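Local coordinates for signal transduction histidine-protein kinase/phosphatase MprB (Mycobacterium hassiacum, PDB 6BLK) that probably autophosphorylates on a histidine at the expense of ATP, as the sensor kinase and phosphatase of a two-component system, the ATP-binding catalytic domain being the part present here, at residues 29-34 with 66-71; 83-88 with 146-151. One frame throughout, in Å; residues are numbered along the deposited sequence.

Interaction 1: 29-34 with 66-71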
loop_
_atom_site.group_PDB
_atom_site.type_symbol
_atom_site.label_atom_id
_atom_site.label_comp_id
_atom_site.label_asym_id
_atom_site.label_seq_id
_atom_site.Cartn_x
_atom_site.Cartn_y
_atom_site.Cartn_z
ATOM N N ILE A 29 13.099 -9.255 4.746
ATOM C CA ILE A 29 11.887 -8.781 5.401
ATOM C C ILE A 29 10.940 -9.936 5.645
ATOM O O ILE A 29 10.749 -10.811 4.790
ATOM C CB ILE A 29 11.210 -7.691 4.554
ATOM C CG1 ILE A 29 12.071 -6.434 4.553
ATOM C CG2 ILE A 29 9.784 -7.393 5.070
ATOM C CD1 ILE A 29 11.593 -5.362 3.549
ATOM N N GLU A 30 10.319 -9.929 6.808
ATOM C CA GLU A 30 9.320 -10.939 7.127
ATOM C C GLU A 30 7.980 -10.349 6.719
ATOM O O GLU A 30 7.406 -9.542 7.451
ATOM C CB GLU A 30 9.362 -11.300 8.606
ATOM C CG GLU A 30 8.170 -12.141 9.064
ATOM C CD GLU A 30 7.945 -13.390 8.213
ATOM O OE1 GLU A 30 8.943 -13.998 7.760
ATOM O OE2 GLU A 30 6.763 -13.763 7.998
ATOM N N PHE A 31 7.500 -10.719 5.534
ATOM C CA PHE A 31 6.180 -10.277 5.079
ATOM C C PHE A 31 5.109 -11.116 5.763
ATOM O O PHE A 31 5.096 -12.344 5.634
ATOM C CB PHE A 31 6.054 -10.385 3.563
ATOM C CG PHE A 31 6.842 -9.350 2.812
ATOM C CD1 PHE A 31 6.341 -8.072 2.630
ATOM C CD2 PHE A 31 8.079 -9.662 2.268
ATOM C CE1 PHE A 31 7.056 -7.125 1.928
ATOM C CE2 PHE A 31 8.799 -8.716 1.565
ATOM C CZ PHE A 31 8.283 -7.443 1.394
ATOM N N GLU A 32 4.229 -10.461 6.512
ATOM C CA GLU A 32 3.168 -11.126 7.245
ATOM C C GLU A 32 1.871 -10.838 6.511
ATOM O O GLU A 32 1.347 -9.721 6.589
ATOM C CB GLU A 32 3.111 -10.632 8.688
ATOM C CG GLU A 32 4.399 -10.912 9.459
ATOM C CD GLU A 32 4.402 -10.326 10.855
ATOM O OE1 GLU A 32 3.907 -9.192 11.033
ATOM O OE2 GLU A 32 4.910 -11.004 11.779
ATOM N N VAL A 33 1.356 -11.839 5.800
ATOM C CA VAL A 33 0.300 -11.638 4.819
ATOM C C VAL A 33 -0.966 -12.296 5.329
ATOM O O VAL A 33 -0.961 -13.472 5.707
ATOM C CB VAL A 33 0.703 -12.178 3.434
ATOM C CG1 VAL A 33 -0.335 -11.845 2.392
ATOM C CG2 VAL A 33 2.009 -11.607 3.030
ATOM N N THR A 34 -2.035 -11.510 5.408
ATOM C CA THR A 34 -3.351 -12.002 5.810
ATOM C C THR A 34 -4.372 -11.365 4.864
ATOM O O THR A 34 -4.746 -10.208 5.057
ATOM C CB THR A 34 -3.667 -11.651 7.256
ATOM O OG1 THR A 34 -2.555 -12.011 8.093
ATOM C CG2 THR A 34 -4.902 -12.384 7.723
ATOM N N GLY A 66 13.174 -6.250 9.216
ATOM C CA GLY A 66 11.872 -5.707 9.565
ATOM C C GLY A 66 10.730 -6.574 9.080
ATOM O O GLY A 66 10.846 -7.386 8.166
ATOM N N ARG A 67 9.601 -6.375 9.731
ATOM C CA ARG A 67 8.367 -7.049 9.396
ATOM C C ARG A 67 7.501 -6.069 8.618
ATOM O O ARG A 67 7.390 -4.900 8.994
ATOM C CB ARG A 67 7.638 -7.521 10.653
ATOM C CG ARG A 67 8.319 -8.696 11.351
ATOM C CD ARG A 67 7.490 -9.248 12.511
ATOM N NE ARG A 67 7.301 -8.275 13.589
ATOM C CZ ARG A 67 6.128 -7.784 13.990
ATOM N NH1 ARG A 67 4.990 -8.163 13.424
ATOM N NH2 ARG A 67 6.093 -6.905 14.985
ATOM N N VAL A 68 6.909 -6.553 7.536
ATOM C CA VAL A 68 5.941 -5.776 6.773
ATOM C C VAL A 68 4.623 -6.532 6.810
ATOM O O VAL A 68 4.566 -7.712 6.456
ATOM C CB VAL A 68 6.432 -5.538 5.332
ATOM C CG1 VAL A 68 5.284 -4.985 4.439
ATOM C CG2 VAL A 68 7.657 -4.602 5.312
ATOM N N GLY A 69 3.570 -5.865 7.279
ATOM C CA GLY A 69 2.264 -6.474 7.387
ATOM C C GLY A 69 1.440 -6.092 6.164
ATOM O O GLY A 69 1.474 -4.958 5.725
ATOM N N VAL A 70 0.745 -7.083 5.622
ATOM C CA VAL A 70 -0.077 -6.917 4.432
ATOM C C VAL A 70 -1.406 -7.570 4.771
ATOM O O VAL A 70 -1.526 -8.800 4.761
ATOM C CB VAL A 70 0.534 -7.557 3.184
ATOM C CG1 VAL A 70 -0.331 -7.294 1.992
ATOM C CG2 VAL A 70 1.983 -7.093 2.967
ATOM N N ARG A 71 -2.399 -6.764 5.101
ATOM C CA ARG A 71 -3.640 -7.283 5.653
ATOM C C ARG A 71 -4.800 -6.741 4.848
ATOM O O ARG A 71 -4.861 -5.555 4.555
ATOM C CB ARG A 71 -3.826 -6.913 7.134
ATOM C CG ARG A 71 -2.561 -6.940 8.012
ATOM C CD ARG A 71 -2.189 -8.283 8.551
ATOM N NE ARG A 71 -1.039 -8.188 9.451
ATOM C CZ ARG A 71 -0.349 -9.237 9.885
ATOM N NH1 ARG A 71 -0.692 -10.464 9.506
ATOM N NH2 ARG A 71 0.674 -9.060 10.704
#
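Glu32 joins strand 30-34 to strand 67-71 through backbone and carboxylate. Its N donates to Val68 O (2.8 Å, N-H...O 171°) and its O accepts from Val70 N; the alternation is continued by Glu30 N to Gly66 O, Val68 N to Glu30 O and Thr34 N to Val70 O. The donor Val68 N stands above the carbonyl plane of Glu30. Arg67 N, turned the other way, goes to Gln87 OE1. With strand axes 17° apart, this is the parallel pairing of a beta-alpha-beta unit, in which helix 44-60 connects the two strands.

On the face carrying Glu32, Arg67 and Arg71, one carboxylate serves two guanidinium groups. Glu32 OE1 takes Arg67 NH1 on its syn side at 2.8 Å, while a weak second bond runs from the same NH1 to Glu32 OE2. Arg71 NH2 approaches Glu32 OE1 at 3.3 Å as a longer salt bridge. Arg71 NH1 donates to Thr34 OG1 (2.8 Å), which lies within 3° of the guanidinium plane, and Glu32 O sits over one face of that group.

Apolar atoms fill the other face. Phe31 and Val68 lie side by side, CD1 3.7 Å from Val68 CB, with Ile29 CG2 over the centre of the ring. Ile29 CG2 also meets Val68 CG2 at 3.5 Å. Helix 11-25 covers Phe31 through Leu19 and Val22, whereas Val68 and Val70 rest on Ala58 and Leu55 of helix 44-60.

Interaction 2: 83-88 with 146-151. With ATP (adenosine-5'-triphosphate), chain E.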
loop_
_atom_site.group_PDB
_atom_site.type_symbol
_atom_site.label_atom_id
_atom_site.label_comp_id
_atom_site.label_asym_id
_atom_site.label_seq_id
_atom_site.Cartn_x
_atom_site.Cartn_y
_atom_site.Cartn_z
ATOM N N VAL A 83 -4.328 -2.873 4.454
ATOM C CA VAL A 83 -3.426 -2.109 5.308
ATOM C C VAL A 83 -2.050 -2.700 5.147
ATOM O O VAL A 83 -1.841 -3.890 5.429
ATOM C CB VAL A 83 -3.852 -2.106 6.783
ATOM C CG1 VAL A 83 -2.967 -1.158 7.576
ATOM C CG2 VAL A 83 -5.282 -1.687 6.934
ATOM N N ILE A 84 -1.110 -1.874 4.703
ATOM C CA ILE A 84 0.289 -2.272 4.541
ATOM C C ILE A 84 1.132 -1.492 5.553
ATOM O O ILE A 84 1.063 -0.255 5.636
ATOM C CB ILE A 84 0.782 -2.055 3.104
ATOM C CG1 ILE A 84 0.089 -3.032 2.151
ATOM C CG2 ILE A 84 2.300 -2.205 3.024
ATOM C CD1 ILE A 84 0.185 -2.677 0.685
ATOM N N THR A 85 1.871 -2.226 6.378
ATOM C CA THR A 85 2.530 -1.645 7.528
ATOM C C THR A 85 3.998 -2.017 7.522
ATOM O O THR A 85 4.390 -3.095 7.057
ATOM C CB THR A 85 1.943 -2.105 8.886
ATOM O OG1 THR A 85 1.947 -3.535 8.941
ATOM C CG2 THR A 85 0.569 -1.596 9.109
ATOM N N ASP A 86 4.808 -1.116 8.066
ATOM C CA ASP A 86 6.235 -1.402 8.246
ATOM C C ASP A 86 6.679 -0.964 9.632
ATOM O O ASP A 86 5.905 -0.450 10.442
ATOM C CB ASP A 86 7.082 -0.733 7.160
ATOM C CG ASP A 86 6.920 0.759 7.157
ATOM O OD1 ASP A 86 7.209 1.406 8.195
ATOM O OD2 ASP A 86 6.441 1.283 6.124
ATOM N N GLN A 87 7.977 -1.194 9.907
ATOM C CA GLN A 87 8.620 -0.828 11.156
ATOM C C GLN A 87 9.656 0.259 10.936
ATOM O O GLN A 87 10.641 0.351 11.666
ATOM C CB GLN A 87 9.260 -2.059 11.785
ATOM C CG GLN A 87 8.267 -3.101 12.210
ATOM C CD GLN A 87 8.937 -4.271 12.905
ATOM O OE1 GLN A 87 9.723 -4.999 12.304
ATOM N NE2 GLN A 87 8.634 -4.447 14.175
ATOM N N GLY A 88 9.445 1.070 9.915
ATOM C CA GLY A 88 10.284 2.192 9.621
ATOM C C GLY A 88 9.958 3.378 10.498
ATOM O O GLY A 88 9.269 3.275 11.517
ATOM N N GLY A 146 6.582 3.091 12.671
ATOM C CA GLY A 146 6.301 2.554 11.352
ATOM C C GLY A 146 5.176 3.324 10.696
ATOM O O GLY A 146 4.497 4.110 11.357
ATOM N N THR A 147 5.025 3.129 9.388
ATOM C CA THR A 147 3.934 3.695 8.594
ATOM C C THR A 147 2.886 2.642 8.292
ATOM O O THR A 147 3.198 1.483 8.008
ATOM C CB THR A 147 4.453 4.262 7.271
ATOM O OG1 THR A 147 5.463 5.229 7.531
ATOM C CG2 THR A 147 3.349 4.976 6.479
ATOM N N ALA A 148 1.629 3.073 8.298
ATOM C CA ALA A 148 0.509 2.268 7.855
ATOM C C ALA A 148 -0.165 3.030 6.731
ATOM O O ALA A 148 -0.536 4.193 6.908
ATOM C CB ALA A 148 -0.444 2.006 9.013
ATOM N N ILE A 149 -0.255 2.408 5.559
ATOM C CA ILE A 149 -1.068 2.927 4.469
ATOM C C ILE A 149 -2.343 2.110 4.438
ATOM O O ILE A 149 -2.287 0.881 4.305
ATOM C CB ILE A 149 -0.346 2.832 3.130
ATOM C CG1 ILE A 149 0.980 3.614 3.173
ATOM C CG2 ILE A 149 -1.251 3.328 2.031
ATOM C CD1 ILE A 149 0.839 5.115 3.232
ATOM N N HIS A 150 -3.491 2.794 4.528
ATOM C CA HIS A 150 -4.795 2.159 4.584
ATOM C C HIS A 150 -5.533 2.476 3.285
ATOM O O HIS A 150 -5.743 3.655 2.968
ATOM C CB HIS A 150 -5.609 2.717 5.762
ATOM C CG HIS A 150 -5.066 2.447 7.126
ATOM N ND1 HIS A 150 -5.713 1.620 8.016
ATOM C CD2 HIS A 150 -3.987 2.937 7.788
ATOM C CE1 HIS A 150 -5.046 1.587 9.154
ATOM N NE2 HIS A 150 -3.991 2.371 9.040
ATOM N N ILE A 151 -5.968 1.437 2.570
ATOM C CA ILE A 151 -6.677 1.565 1.299
ATOM C C ILE A 151 -8.006 0.831 1.404
ATOM O O ILE A 151 -8.046 -0.397 1.603
ATOM C CB ILE A 151 -5.849 1.002 0.138
ATOM C CG1 ILE A 151 -4.581 1.853 -0.058
ATOM C CG2 ILE A 151 -6.688 0.933 -1.149
ATOM C CD1 ILE A 151 -3.586 1.292 -1.032
HETATM P PG ATP E . 9.098 6.717 -6.194
HETATM O O1G ATP E . 8.030 6.002 -5.387
HETATM O O2G ATP E . 8.632 7.732 -7.248
HETATM O O3G ATP E . 10.213 5.813 -6.693
HETATM P PB ATP E . 9.551 7.795 -3.509
HETATM O O1B ATP E . 10.558 8.786 -2.954
HETATM O O2B ATP E . 9.522 6.380 -3.045
HETATM O O3B ATP E . 9.837 7.686 -5.114
HETATM P PA ATP E . 6.701 7.973 -2.834
HETATM O O1A ATP E . 5.604 8.803 -3.496
HETATM O O2A ATP E . 6.597 6.470 -2.916
HETATM O O3A ATP E . 8.096 8.536 -3.470
HETATM O "O5'" ATP E . 6.839 8.479 -1.355
HETATM C "C5'" ATP E . 6.986 9.860 -1.076
HETATM C "C4'" ATP E . 7.881 10.015 0.147
HETATM O "O4'" ATP E . 7.103 9.617 1.282
HETATM C "C3'" ATP E . 9.167 9.181 0.203
HETATM O "O3'" ATP E . 10.273 9.829 -0.461
HETATM C "C2'" ATP E . 9.376 9.085 1.703
HETATM O "O2'" ATP E . 9.955 10.290 2.238
HETATM C "C1'" ATP E . 7.963 9.006 2.236
HETATM N N9 ATP E . 7.477 7.627 2.424
HETATM C C8 ATP E . 6.583 6.927 1.646
HETATM N N7 ATP E . 6.354 5.696 2.186
HETATM C C5 ATP E . 7.102 5.623 3.309
HETATM C C6 ATP E . 7.270 4.611 4.328
HETATM N N6 ATP E . 6.631 3.440 4.195
HETATM N N1 ATP E . 8.093 4.884 5.339
HETATM C C2 ATP E . 8.741 6.059 5.443
HETATM N N3 ATP E . 8.616 7.049 4.549
HETATM C C4 ATP E . 7.807 6.880 3.477
HETATM O O HOH W 1 7.920 3.968 7.936
#
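Ile84 and Ile149 form the hydrogen-bonded pair of this antiparallel contact, each N donating to the other's O at 3.0 Å. Beyond it, Asp86 N donates to Thr147 O.

Side-chain polar bonds centre on Asp86. Its OD1 receives Thr147 N (3.0 Å, N-H...O 172°) and Gly88 N (2.8 Å) from opposite faces of the carboxylate, the latter closing an Asx turn; a water also donates to OD1 and accepts from Thr147 OG1. The remaining oxygen, OD2, accepts from N6 of the ATP adenine at 2.9 Å (N-H...O 164°). The two backbone N-H groups on OD1 would restrict rotation of the carboxylate and thereby position OD2 for the base, consistent with a Bergerat-type ATP site.

On the sheet face carrying Val83, Thr85, Ala148 and His150, the contacts between the strands are apolar. Val83 CG1 lies over the His150 ring, 3.9 Å from its centroid and 12° off the normal, a CH-pi contact; ND1 of that ring is hydrogen-bonded to Glu81. Thr85 CG2 meets Ala148 CB at 3.7 Å.

Strand 132-137 pairs with the other edge of 147-154, while Ile84 and Ile149, on the other sheet face, pack on Val54 of helix 44-60.

Overall arrangement
Interaction 1 closes before interaction 2 opens along the chain, and their centres are 10 Å apart in one mixed sheet. Strands 67-76 and 79-85, consecutive in sequence and antiparallel neighbours, join them: Arg71 O lies 2.7 Å from Val83 N and Gly69 O 2.8 Å from Thr85 N, both probable hydrogen bonds. The order across the sheet is therefore 30-40, 67-76, 79-85, 147-154. Helix 44-60 packs against both contacts and also supplies Asn57 and Lys60 to the nucleotide site. Interaction 2 contributes Asp86 and Thr147 to the ATP pocket, whereas interaction 1 lies farther out, the side chain of Val68 about 8 Å from ATP and about 4 Å from that of Asp86.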